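PDB 7C7D: alpha-1,3-glucanase from Streptomyces thermodiastaticus, which probably hydrolyses the alpha-1,3-glucosidic bonds of alpha-1,3-glucan from within the chain, as a thermostable member of glycoside hydrolase family 87. Local coordinates for residues F443-G448 with Y479-E484; T212-D217 with R229-A234; T125-V130 with D136-V141; V148-G151 with G155-T158. All blocks are in the same frame, centred on the assembly; numbering follows the deposited sequence. Where two conformers were deposited one is given.

Contact 1: residues F443-G448 with Y479-E484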
loop_
_atom_site.group_PDB
_atom_site.type_symbol
_atom_site.label_atom_id
_atom_site.label_comp_id
_atom_site.label_asym_id
_atom_site.label_seq_id
_atom_site.Cartn_x
_atom_site.Cartn_y
_atom_site.Cartn_z
ATOM N N PHE A 443 -6.625 -14.482 18.887
ATOM C CA PHE A 443 -7.101 -13.354 18.107
ATOM C C PHE A 443 -8.071 -12.525 18.937
ATOM O O PHE A 443 -8.822 -13.052 19.761
ATOM C CB PHE A 443 -7.806 -13.870 16.856
ATOM C CG PHE A 443 -8.387 -12.791 15.984
ATOM C CD1 PHE A 443 -7.560 -11.934 15.266
ATOM C CD2 PHE A 443 -9.763 -12.645 15.862
ATOM C CE1 PHE A 443 -8.095 -10.941 14.453
ATOM C CE2 PHE A 443 -10.302 -11.663 15.041
ATOM C CZ PHE A 443 -9.470 -10.812 14.339
ATOM N N HIS A 444 -8.045 -11.216 18.716
ATOM C CA HIS A 444 -8.924 -10.293 19.436
ATOM C C HIS A 444 -9.876 -9.627 18.459
ATOM O O HIS A 444 -9.468 -8.723 17.711
ATOM C CB HIS A 444 -8.088 -9.265 20.185
ATOM C CG HIS A 444 -7.263 -9.886 21.262
ATOM N ND1 HIS A 444 -7.684 -9.954 22.572
ATOM C CD2 HIS A 444 -6.077 -10.539 21.212
ATOM C CE1 HIS A 444 -6.777 -10.594 23.289
ATOM N NE2 HIS A 444 -5.792 -10.959 22.488
ATOM N N PRO A 445 -11.140 -10.040 18.422
ATOM C CA PRO A 445 -12.076 -9.498 17.429
ATOM C C PRO A 445 -12.340 -8.012 17.626
ATOM O O PRO A 445 -12.012 -7.413 18.652
ATOM C CB PRO A 445 -13.350 -10.317 17.652
ATOM C CG PRO A 445 -12.905 -11.549 18.361
ATOM C CD PRO A 445 -11.729 -11.145 19.198
ATOM N N LEU A 446 -12.953 -7.419 16.598
ATOM C CA LEU A 446 -13.265 -5.995 16.609
ATOM C C LEU A 446 -14.032 -5.617 17.871
ATOM O O LEU A 446 -14.967 -6.313 18.285
ATOM C CB LEU A 446 -14.116 -5.654 15.385
ATOM C CG LEU A 446 -13.472 -5.931 14.023
ATOM C CD1 LEU A 446 -14.542 -6.030 12.941
ATOM C CD2 LEU A 446 -12.448 -4.861 13.667
ATOM N N ALA A 447 -13.627 -4.505 18.486
ATOM C CA ALA A 447 -14.261 -4.039 19.712
ATOM C C ALA A 447 -14.271 -2.517 19.738
ATOM O O ALA A 447 -13.453 -1.852 19.094
ATOM C CB ALA A 447 -13.555 -4.573 20.965
ATOM N N GLY A 448 -15.193 -1.973 20.524
ATOM C CA GLY A 448 -15.289 -0.527 20.658
ATOM C C GLY A 448 -15.921 0.076 19.430
ATOM O O GLY A 448 -16.980 -0.371 18.979
ATOM N N TYR A 479 -16.199 -12.747 9.697
ATOM C CA TYR A 479 -15.723 -14.034 9.195
ATOM C C TYR A 479 -15.756 -15.118 10.272
ATOM O O TYR A 479 -16.396 -16.162 10.099
ATOM C CB TYR A 479 -14.326 -13.858 8.599
ATOM C CG TYR A 479 -13.839 -15.028 7.772
ATOM C CD1 TYR A 479 -13.514 -16.246 8.367
ATOM C CD2 TYR A 479 -13.680 -14.912 6.397
ATOM C CE1 TYR A 479 -13.067 -17.312 7.618
ATOM C CE2 TYR A 479 -13.224 -15.981 5.637
ATOM C CZ TYR A 479 -12.924 -17.178 6.258
ATOM O OH TYR A 479 -12.469 -18.257 5.531
ATOM N N ASP A 480 -15.058 -14.906 11.385
ATOM C CA ASP A 480 -15.026 -15.904 12.448
ATOM C C ASP A 480 -15.875 -15.543 13.657
ATOM O O ASP A 480 -16.018 -16.374 14.564
ATOM C CB ASP A 480 -13.580 -16.204 12.876
ATOM C CG ASP A 480 -12.826 -17.005 11.828
ATOM O OD1 ASP A 480 -13.255 -18.143 11.529
ATOM O OD2 ASP A 480 -11.825 -16.487 11.290
ATOM N N SER A 481 -16.454 -14.344 13.691
ATOM C CA SER A 481 -17.331 -13.948 14.782
ATOM C C SER A 481 -18.135 -12.730 14.346
ATOM O O SER A 481 -17.758 -12.012 13.419
ATOM C CB SER A 481 -16.552 -13.661 16.073
ATOM O OG SER A 481 -15.693 -12.543 15.922
ATOM N N ALA A 482 -19.259 -12.520 15.025
ATOM C CA ALA A 482 -20.153 -11.413 14.726
ATOM C C ALA A 482 -19.492 -10.075 15.049
ATOM O O ALA A 482 -18.581 -9.977 15.876
ATOM C CB ALA A 482 -21.432 -11.552 15.546
ATOM N N ILE A 483 -19.969 -9.027 14.381
ATOM C CA ILE A 483 -19.455 -7.678 14.606
ATOM C C ILE A 483 -19.999 -7.171 15.940
ATOM O O ILE A 483 -21.178 -6.823 16.048
ATOM C CB ILE A 483 -19.829 -6.731 13.462
ATOM C CG1 ILE A 483 -19.447 -7.327 12.096
ATOM C CG2 ILE A 483 -19.208 -5.362 13.685
ATOM C CD1 ILE A 483 -17.963 -7.546 11.863
ATOM N N GLU A 484 -19.139 -7.128 16.961
ATOM C CA GLU A 484 -19.537 -6.638 18.274
ATOM C C GLU A 484 -19.069 -5.217 18.539
ATOM O O GLU A 484 -19.437 -4.636 19.569
ATOM C CB GLU A 484 -19.041 -7.579 19.381
ATOM C CG GLU A 484 -19.386 -9.048 19.153
ATOM C CD GLU A 484 -20.872 -9.352 19.250
ATOM O OE1 GLU A 484 -21.669 -8.446 19.571
ATOM O OE2 GLU A 484 -21.248 -10.519 18.996
HETATM O O HOH W 1 -16.452 -8.145 16.906
HETATM O O HOH W 2 -17.381 -3.755 21.451
#

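Contact 2: residues T212-D217 with R229-A234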
loop_
_atom_site.group_PDB
_atom_site.type_symbol
_atom_site.label_atom_id
_atom_site.label_comp_id
_atom_site.label_asym_id
_atom_site.label_seq_id
_atom_site.Cartn_x
_atom_site.Cartn_y
_atom_site.Cartn_z
ATOM N N THR A 212 30.445 6.856 8.994
ATOM C CA THR A 212 31.725 6.717 8.308
ATOM C C THR A 212 32.896 6.903 9.262
ATOM O O THR A 212 33.972 6.338 9.037
ATOM C CB THR A 212 31.816 7.670 7.113
ATOM O OG1 THR A 212 31.588 9.017 7.544
ATOM C CG2 THR A 212 30.785 7.291 6.059
ATOM N N ASP A 213 32.708 7.675 10.334
ATOM C CA ASP A 213 33.745 7.784 11.352
ATOM C C ASP A 213 33.912 6.489 12.136
ATOM O O ASP A 213 34.958 6.287 12.761
ATOM C CB ASP A 213 33.438 8.946 12.300
ATOM C CG ASP A 213 33.593 10.302 11.633
ATOM O OD1 ASP A 213 34.148 10.359 10.516
ATOM O OD2 ASP A 213 33.164 11.311 12.230
ATOM N N LYS A 214 32.913 5.611 12.111
ATOM C CA LYS A 214 32.984 4.313 12.763
ATOM C C LYS A 214 33.316 3.193 11.788
ATOM O O LYS A 214 33.179 2.016 12.139
ATOM C CB LYS A 214 31.676 4.012 13.496
ATOM C CG LYS A 214 31.345 5.007 14.594
ATOM C CD LYS A 214 32.321 4.887 15.752
ATOM C CE LYS A 214 32.016 5.893 16.845
ATOM N NZ LYS A 214 32.913 5.697 18.021
ATOM N N GLY A 215 33.737 3.528 10.574
ATOM C CA GLY A 215 34.207 2.540 9.631
ATOM C C GLY A 215 33.226 2.121 8.561
ATOM O O GLY A 215 33.520 1.179 7.819
ATOM N N ALA A 216 32.075 2.778 8.455
ATOM C CA ALA A 216 31.127 2.426 7.407
ATOM C C ALA A 216 31.705 2.781 6.045
ATOM O O ALA A 216 32.418 3.779 5.894
ATOM C CB ALA A 216 29.802 3.160 7.614
ATOM N N ASP A 217 31.401 1.947 5.048
ATOM C CA ASP A 217 31.916 2.132 3.701
ATOM C C ASP A 217 30.814 2.726 2.838
ATOM O O ASP A 217 29.899 1.998 2.426
ATOM C CB ASP A 217 32.377 0.789 3.128
ATOM C CG ASP A 217 32.764 0.872 1.659
ATOM O OD1 ASP A 217 32.947 1.990 1.132
ATOM O OD2 ASP A 217 32.879 -0.198 1.027
ATOM N N ARG A 229 26.227 -0.357 14.104
ATOM C CA ARG A 229 26.088 -0.810 15.481
ATOM C C ARG A 229 26.957 0.024 16.417
ATOM O O ARG A 229 26.501 0.467 17.479
ATOM C CB ARG A 229 26.490 -2.280 15.521
ATOM C CG ARG A 229 26.170 -3.064 16.760
ATOM C CD ARG A 229 26.498 -4.515 16.444
ATOM N NE ARG A 229 26.374 -5.409 17.583
ATOM C CZ ARG A 229 26.983 -6.587 17.650
ATOM N NH1 ARG A 229 27.754 -6.988 16.649
ATOM N NH2 ARG A 229 26.827 -7.359 18.716
ATOM N N ASP A 230 28.212 0.260 16.027
ATOM C CA ASP A 230 29.119 1.049 16.859
ATOM C C ASP A 230 28.650 2.494 16.981
ATOM O O ASP A 230 28.757 3.098 18.054
ATOM C CB ASP A 230 30.536 1.000 16.286
ATOM C CG ASP A 230 31.175 -0.372 16.407
ATOM O OD1 ASP A 230 30.693 -1.194 17.214
ATOM O OD2 ASP A 230 32.172 -0.624 15.698
ATOM N N ALA A 231 28.146 3.075 15.889
ATOM C CA ALA A 231 27.664 4.451 15.944
ATOM C C ALA A 231 26.458 4.571 16.864
ATOM O O ALA A 231 26.365 5.517 17.654
ATOM C CB ALA A 231 27.332 4.947 14.538
ATOM N N ILE A 232 25.528 3.618 16.777
ATOM C CA ILE A 232 24.354 3.630 17.646
ATOM C C ILE A 232 24.771 3.585 19.110
ATOM O O ILE A 232 24.250 4.336 19.945
ATOM C CB ILE A 232 23.406 2.476 17.271
ATOM C CG1 ILE A 232 22.765 2.751 15.910
ATOM C CG2 ILE A 232 22.341 2.270 18.347
ATOM C CD1 ILE A 232 22.040 1.552 15.328
ATOM N N ALA A 233 25.730 2.715 19.441
ATOM C CA ALA A 233 26.206 2.628 20.817
ATOM C C ALA A 233 26.869 3.924 21.267
ATOM O O ALA A 233 26.759 4.303 22.438
ATOM C CB ALA A 233 27.166 1.445 20.967
ATOM N N ALA A 234 27.546 4.624 20.354
ATOM C CA ALA A 234 28.255 5.852 20.698
ATOM C C ALA A 234 27.361 7.084 20.697
ATOM O O ALA A 234 27.792 8.142 21.171
ATOM C CB ALA A 234 29.420 6.073 19.731
HETATM O O HOH W 3 33.100 -0.458 13.012
#

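Contact 3: residues T125-V130 with D136-V141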
loop_
_atom_site.group_PDB
_atom_site.type_symbol
_atom_site.label_atom_id
_atom_site.label_comp_id
_atom_site.label_asym_id
_atom_site.label_seq_id
_atom_site.Cartn_x
_atom_site.Cartn_y
_atom_site.Cartn_z
ATOM N N THR A 125 17.944 -0.897 -19.809
ATOM C CA THR A 125 17.853 0.479 -19.367
ATOM C C THR A 125 16.773 1.178 -20.169
ATOM O O THR A 125 16.317 0.689 -21.202
ATOM C CB THR A 125 19.182 1.226 -19.526
ATOM O OG1 THR A 125 19.618 1.123 -20.885
ATOM C CG2 THR A 125 20.243 0.646 -18.604
ATOM N N LEU A 126 16.368 2.336 -19.663
ATOM C CA LEU A 126 15.374 3.181 -20.304
ATOM C C LEU A 126 15.965 4.580 -20.360
ATOM O O LEU A 126 16.303 5.151 -19.319
ATOM C CB LEU A 126 14.086 3.158 -19.477
ATOM C CG LEU A 126 12.810 3.770 -20.051
ATOM C CD1 LEU A 126 12.417 3.166 -21.387
ATOM C CD2 LEU A 126 11.684 3.593 -19.046
ATOM N N ASP A 127 16.133 5.112 -21.568
ATOM C CA ASP A 127 16.755 6.418 -21.719
ATOM C C ASP A 127 15.779 7.521 -21.330
ATOM O O ASP A 127 14.560 7.368 -21.439
ATOM C CB ASP A 127 17.231 6.634 -23.158
ATOM C CG ASP A 127 18.551 5.936 -23.450
ATOM O OD1 ASP A 127 19.138 5.348 -22.518
ATOM O OD2 ASP A 127 19.013 5.993 -24.610
ATOM N N VAL A 128 16.331 8.639 -20.862
ATOM C CA VAL A 128 15.556 9.795 -20.427
ATOM C C VAL A 128 16.006 11.007 -21.230
ATOM O O VAL A 128 17.205 11.299 -21.306
ATOM C CB VAL A 128 15.707 10.047 -18.915
ATOM C CG1 VAL A 128 14.792 11.177 -18.468
ATOM C CG2 VAL A 128 15.406 8.775 -18.124
ATOM N N TYR A 129 15.043 11.700 -21.831
ATOM C CA TYR A 129 15.279 12.944 -22.543
ATOM C C TYR A 129 14.495 14.038 -21.840
ATOM O O TYR A 129 13.392 13.800 -21.334
ATOM C CB TYR A 129 14.792 12.853 -23.996
ATOM C CG TYR A 129 15.608 11.941 -24.889
ATOM C CD1 TYR A 129 15.578 10.563 -24.725
ATOM C CD2 TYR A 129 16.397 12.462 -25.909
ATOM C CE1 TYR A 129 16.316 9.730 -25.544
ATOM C CE2 TYR A 129 17.140 11.636 -26.733
ATOM C CZ TYR A 129 17.098 10.272 -26.545
ATOM O OH TYR A 129 17.835 9.447 -27.363
ATOM N N VAL A 130 15.066 15.235 -21.801
ATOM C CA VAL A 130 14.378 16.412 -21.293
ATOM C C VAL A 130 14.447 17.462 -22.388
ATOM O O VAL A 130 15.536 17.949 -22.719
ATOM C CB VAL A 130 14.994 16.931 -19.990
ATOM C CG1 VAL A 130 14.378 18.272 -19.636
ATOM C CG2 VAL A 130 14.801 15.918 -18.863
ATOM N N ASP A 136 22.333 12.277 -19.496
ATOM C CA ASP A 136 23.534 11.455 -19.471
ATOM C C ASP A 136 23.453 10.305 -18.483
ATOM O O ASP A 136 24.484 9.742 -18.105
ATOM C CB ASP A 136 24.758 12.303 -19.175
ATOM C CG ASP A 136 24.698 12.957 -17.828
ATOM O OD1 ASP A 136 23.642 12.895 -17.156
ATOM O OD2 ASP A 136 25.729 13.535 -17.446
ATOM N N ARG A 137 22.257 9.970 -18.031
ATOM C CA ARG A 137 22.040 8.762 -17.264
ATOM C C ARG A 137 20.725 8.177 -17.730
ATOM O O ARG A 137 19.892 8.863 -18.328
ATOM C CB ARG A 137 21.923 9.050 -15.778
ATOM C CG ARG A 137 23.204 9.145 -15.022
ATOM C CD ARG A 137 23.007 9.945 -13.737
ATOM N NE ARG A 137 22.789 11.380 -13.971
ATOM C CZ ARG A 137 21.662 11.966 -14.386
ATOM N NH1 ARG A 137 20.534 11.291 -14.558
ATOM N NH2 ARG A 137 21.645 13.275 -14.564
ATOM N N SER A 138 20.546 6.899 -17.452
ATOM C CA SER A 138 19.344 6.187 -17.841
ATOM C C SER A 138 18.760 5.504 -16.616
ATOM O O SER A 138 19.413 5.379 -15.576
ATOM C CB SER A 138 19.653 5.138 -18.913
ATOM O OG SER A 138 20.601 4.207 -18.427
ATOM N N LEU A 139 17.516 5.070 -16.750
ATOM C CA LEU A 139 16.867 4.313 -15.694
ATOM C C LEU A 139 17.212 2.842 -15.867
ATOM O O LEU A 139 17.157 2.314 -16.981
ATOM C CB LEU A 139 15.353 4.490 -15.772
ATOM C CG LEU A 139 14.806 5.876 -15.440
ATOM C CD1 LEU A 139 13.467 6.084 -16.122
ATOM C CD2 LEU A 139 14.686 6.052 -13.940
ATOM N N THR A 140 17.575 2.185 -14.774
ATOM C CA THR A 140 17.766 0.742 -14.799
ATOM C C THR A 140 16.409 0.062 -14.694
ATOM O O THR A 140 15.618 0.379 -13.803
ATOM C CB THR A 140 18.661 0.316 -13.638
ATOM O OG1 THR A 140 19.932 0.967 -13.760
ATOM C CG2 THR A 140 18.856 -1.200 -13.631
ATOM N N VAL A 141 16.131 -0.860 -15.608
ATOM C CA VAL A 141 14.878 -1.603 -15.604
ATOM C C VAL A 141 15.193 -3.091 -15.561
ATOM O O VAL A 141 16.094 -3.570 -16.260
ATOM C CB VAL A 141 13.975 -1.254 -16.807
ATOM C CG1 VAL A 141 13.392 0.148 -16.649
ATOM C CG2 VAL A 141 14.736 -1.358 -18.112
HETATM O O HOH W 4 19.253 8.897 -21.014
#

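Contact 4: residues V148-G151 with G155-T158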
loop_
_atom_site.group_PDB
_atom_site.type_symbol
_atom_site.label_atom_id
_atom_site.label_comp_id
_atom_site.label_asym_id
_atom_site.label_seq_id
_atom_site.Cartn_x
_atom_site.Cartn_y
_atom_site.Cartn_z
ATOM N N VAL A 148 6.349 -12.996 -9.009
ATOM C CA VAL A 148 6.372 -13.662 -7.717
ATOM C C VAL A 148 5.236 -14.670 -7.680
ATOM O O VAL A 148 4.084 -14.331 -7.982
ATOM C CB VAL A 148 6.226 -12.633 -6.582
ATOM C CG1 VAL A 148 6.082 -13.321 -5.237
ATOM C CG2 VAL A 148 7.402 -11.667 -6.584
ATOM N N ASP A 149 5.557 -15.901 -7.298
ATOM C CA ASP A 149 4.571 -16.944 -7.075
ATOM C C ASP A 149 4.360 -17.131 -5.579
ATOM O O ASP A 149 5.316 -17.111 -4.796
ATOM C CB ASP A 149 5.057 -18.269 -7.660
ATOM C CG ASP A 149 4.863 -18.355 -9.154
ATOM O OD1 ASP A 149 4.000 -17.627 -9.682
ATOM O OD2 ASP A 149 5.570 -19.158 -9.797
ATOM N N THR A 150 3.097 -17.309 -5.188
ATOM C CA THR A 150 2.728 -17.662 -3.817
ATOM C C THR A 150 1.695 -18.791 -3.885
ATOM O O THR A 150 0.510 -18.587 -3.620
ATOM C CB THR A 150 2.194 -16.449 -3.043
ATOM O OG1 THR A 150 1.037 -15.924 -3.707
ATOM C CG2 THR A 150 3.253 -15.353 -2.930
ATOM N N GLY A 151 2.161 -19.990 -4.245
ATOM C CA GLY A 151 1.265 -21.119 -4.441
ATOM C C GLY A 151 0.526 -21.558 -3.194
ATOM O O GLY A 151 -0.499 -22.243 -3.301
ATOM N N GLY A 155 -5.956 -19.449 -4.585
ATOM C CA GLY A 155 -6.507 -18.537 -5.555
ATOM C C GLY A 155 -5.524 -17.538 -6.121
ATOM O O GLY A 155 -5.834 -16.895 -7.129
ATOM N N ALA A 156 -4.352 -17.385 -5.511
ATOM C CA ALA A 156 -3.366 -16.452 -6.033
ATOM C C ALA A 156 -2.753 -16.998 -7.315
ATOM O O ALA A 156 -2.579 -18.210 -7.477
ATOM C CB ALA A 156 -2.269 -16.203 -4.997
ATOM N N LYS A 157 -2.447 -16.096 -8.237
ATOM C CA LYS A 157 -1.714 -16.397 -9.456
ATOM C C LYS A 157 -0.391 -15.649 -9.415
ATOM O O LYS A 157 -0.178 -14.791 -8.556
ATOM C CB LYS A 157 -2.518 -15.976 -10.694
ATOM C CG LYS A 157 -3.793 -16.780 -10.897
ATOM C CD LYS A 157 -4.499 -16.384 -12.185
ATOM C CE LYS A 157 -5.638 -17.343 -12.499
ATOM N NZ LYS A 157 -6.796 -17.132 -11.586
ATOM N N THR A 158 0.512 -15.985 -10.344
ATOM C CA THR A 158 1.750 -15.228 -10.477
ATOM C C THR A 158 1.421 -13.746 -10.536
ATOM O O THR A 158 0.455 -13.330 -11.186
ATOM C CB THR A 158 2.497 -15.615 -11.754
ATOM O OG1 THR A 158 2.636 -17.035 -11.820
ATOM C CG2 THR A 158 3.884 -14.977 -11.764
#

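Contact 1: residues F443-G448 with Y479-E484
Leu446 and Ile483 meet through their outermost methyls and form the apolar end of a contact that is otherwise sparse and bridged by water. The Leu446 side chain closes on its neighbour step by step. CB is still 5.5 Å from Ile483 CD1 and lies beside water 1, and CG is little nearer. At the branch the two methyls part company: CD1 settles 3.9 Å from Ile483 CD1, whereas CD2 is carried to the far side of CG. With CG beside the backbone N and anti to the carbonyl carbon (chi1 -60°), the leucine runs alongside the isoleucine, both pointing the same way.

Further toward the surface, the ring of Pro445 presents its CB and CG edge to Ser481, and CB stands 3.7 Å from OG in plain van der Waals contact. The two backbones do not bond directly. Water 1 donates to Leu446 O at 2.7 Å and accepts from Glu484 N at 2.9 Å. Water 2 does the same job one step on, taking the N-H of Gly448 and giving a proton to Glu484 O at 2.9 Å. Each water thus replaces a direct link between chains too far apart to make one. Asn436 adds a side-chain bridge: its OD1 accepts from Leu446 N while its ND2 donates to Ser481 O.

Both segments lead into neighbouring parallel strands, 449-458 and 486-495, and occupy equivalent corners of successive coils. Such stacked turns are characteristic of the right-handed parallel beta-helix of the pectate lyase-like fold.

Contact 2: residues T212-D217 with R229-A234
Between Thr212 and Asp217 the chain touches helix 225-234 through Lys214, whose aliphatic part lies against Ala231 and Ala234. The approach begins at Thr212, where the carbonyl O takes a weak hydrogen bond from Gly215 N, closing a turn that contains the lysine.

Lys214 then reaches across to the helix. Its CB lies 4.3 Å from Asp230 CB, CG is 4.0 Å from Ala231 CB, and CE comes within 3.9 Å of Ala234 CB. A bend at chi2 (-68°), followed by two extended torsions, lays the chain along one helical turn, from Ala231 to Ala234, and the small alanines let it lie close. The ammonium ends beside the last methyl rather than at a carboxylate: Lys214 NZ is 6.8 Å from Asp230 OD2, too far for a salt bridge.

A helix next to the first coil, covering the N-terminal end of the beta-helix, is a recurrent feature of pectate lyase-like proteins, and helix 225-234, set between strands 209-210 and 238-242, fits that role.

The carbonyl of Lys214 is tied to the helix by water 3, which donates to Lys214 O at 2.6 Å and to Asp230 OD2 at 2.8 Å, using both its protons. The other carboxylate oxygen, OD1, is held by Gln226 NE2. At Gly215 phi is 101°, a backbone turn that a CB would obstruct. Ala216 is buried against Val211, on which Ala231 also rests, and against Tyr247. By Asp217 the chain has left the helix.

Contact 3: residues T125-V130 with D136-V141
Leu126 and Leu139 hold the tight part of this contact, exchanging two backbone hydrogen bonds as an antiparallel hydrogen-bonded pair. Leu126 N donates to Leu139 O at 2.8 Å and lies in its carbonyl plane; the return bond, from Leu139 N to Leu126 O, is as short and straighter (163° at the hydrogen), though its donor is tilted from the plane. Leu139 O also receives a CA-H...O contact from Thr125 CA at 3.1 Å.

The apolar face is closely filled. The CB atoms of the two leucines stand 4.1 Å apart, Val141 CG1 comes up to Leu126 CB from two residues beyond Leu139, and Val128 CG2 meets Leu139 CD1 at 3.9 Å, the two side chains passing at a slant. Val128 CG2 is turned to the leucine because CG1 takes the place anti to the backbone N (chi1 -175°).

The strands form a beta-hairpin at the margin of a five-stranded antiparallel sheet, strand 133-142 being outermost. Leu126 and Val128 pack on Leu181 and Val179 of strand 178-183, while Leu139 reaches Leu167 of strand 163-169 in the other sheet, so this face belongs to the core of a beta-sandwich.

Toward Arg137 the pairing opens. Val128 N is 4.4 Å from Arg137 O, and water 4 enters the gap, accepting from Val128 N at 2.9 Å and probably donating to Arg137 O at 2.8 Å. The opposite face is polar: Asp127 OD1 lies near Ser138 CB, and Thr125 OG1 bonds to Asn185. At the exposed end, Asp136 OD1 sits well out of the guanidinium plane of Arg137, an attraction of charges alone.

Contact 4: residues V148-G151 with G155-T158
The backbones come nearest at Asp149 and Thr158, with CA atoms 4.7 Å apart, and spread to 6.6 Å between the CA atoms of Thr150 and Ala156, joined by no backbone hydrogen bond. What ties them is a side-chain bond: Thr158 OG1 donates to Asp149 OD1 at 2.6 Å, arriving on the syn lone pair, the side of the other carboxylate oxygen. With OG1 turned beside its own backbone N (chi1 -51°), Thr158 also brings CB and CG2 against the same oxygen, CG2 at 3.4 Å, so OD1 is gripped by the hydroxyl and flanked by carbon. A valine here would probably leave Asp149 OD1 without its donor and the carboxylate freer to turn.

Next to this bond, Thr158 CA makes a CA-H...O contact of 3.5 Å to Val148 O. On the inner side, Ala156 CB rests 3.6 Å from Thr150 OG1, a hydroxyl that is buried here with no polar partner in the model.

The two segments fold back on each other within the long loop that leads from strand 133-142 of one sheet of the N-terminal domain to strand 163-169 of the other. Val148 shares a backbone hydrogen bond with His159 and packs on His160, Gly155 O is bonded to Gln80, and Thr150 touches Arg300 of the beta-helix, so the loop lies where the two domains meet.

How the contacts relate
The four contacts follow one another along the chain as 3, 4, 2 and 1, and none touches another. Contacts 3 and 4 belong to the N-terminal domain, with centres about 31 Å apart; contacts 2 and 1 belong to the beta-helix, one by its N-terminal end and the other at turns of later coils, about 47 Å apart between centres. Contact 4 comes nearest to bridging them, its closest atoms about 12 Å from contact 1. Contacts 1 and 3 lie on opposite sides of the chain's centre, about 50 Å apart between centres. The calcium ion, bound by Glu63, Glu65, Ser88, Gln91 and Asp191, is about 13 Å from the side chain of Leu126 in contact 3.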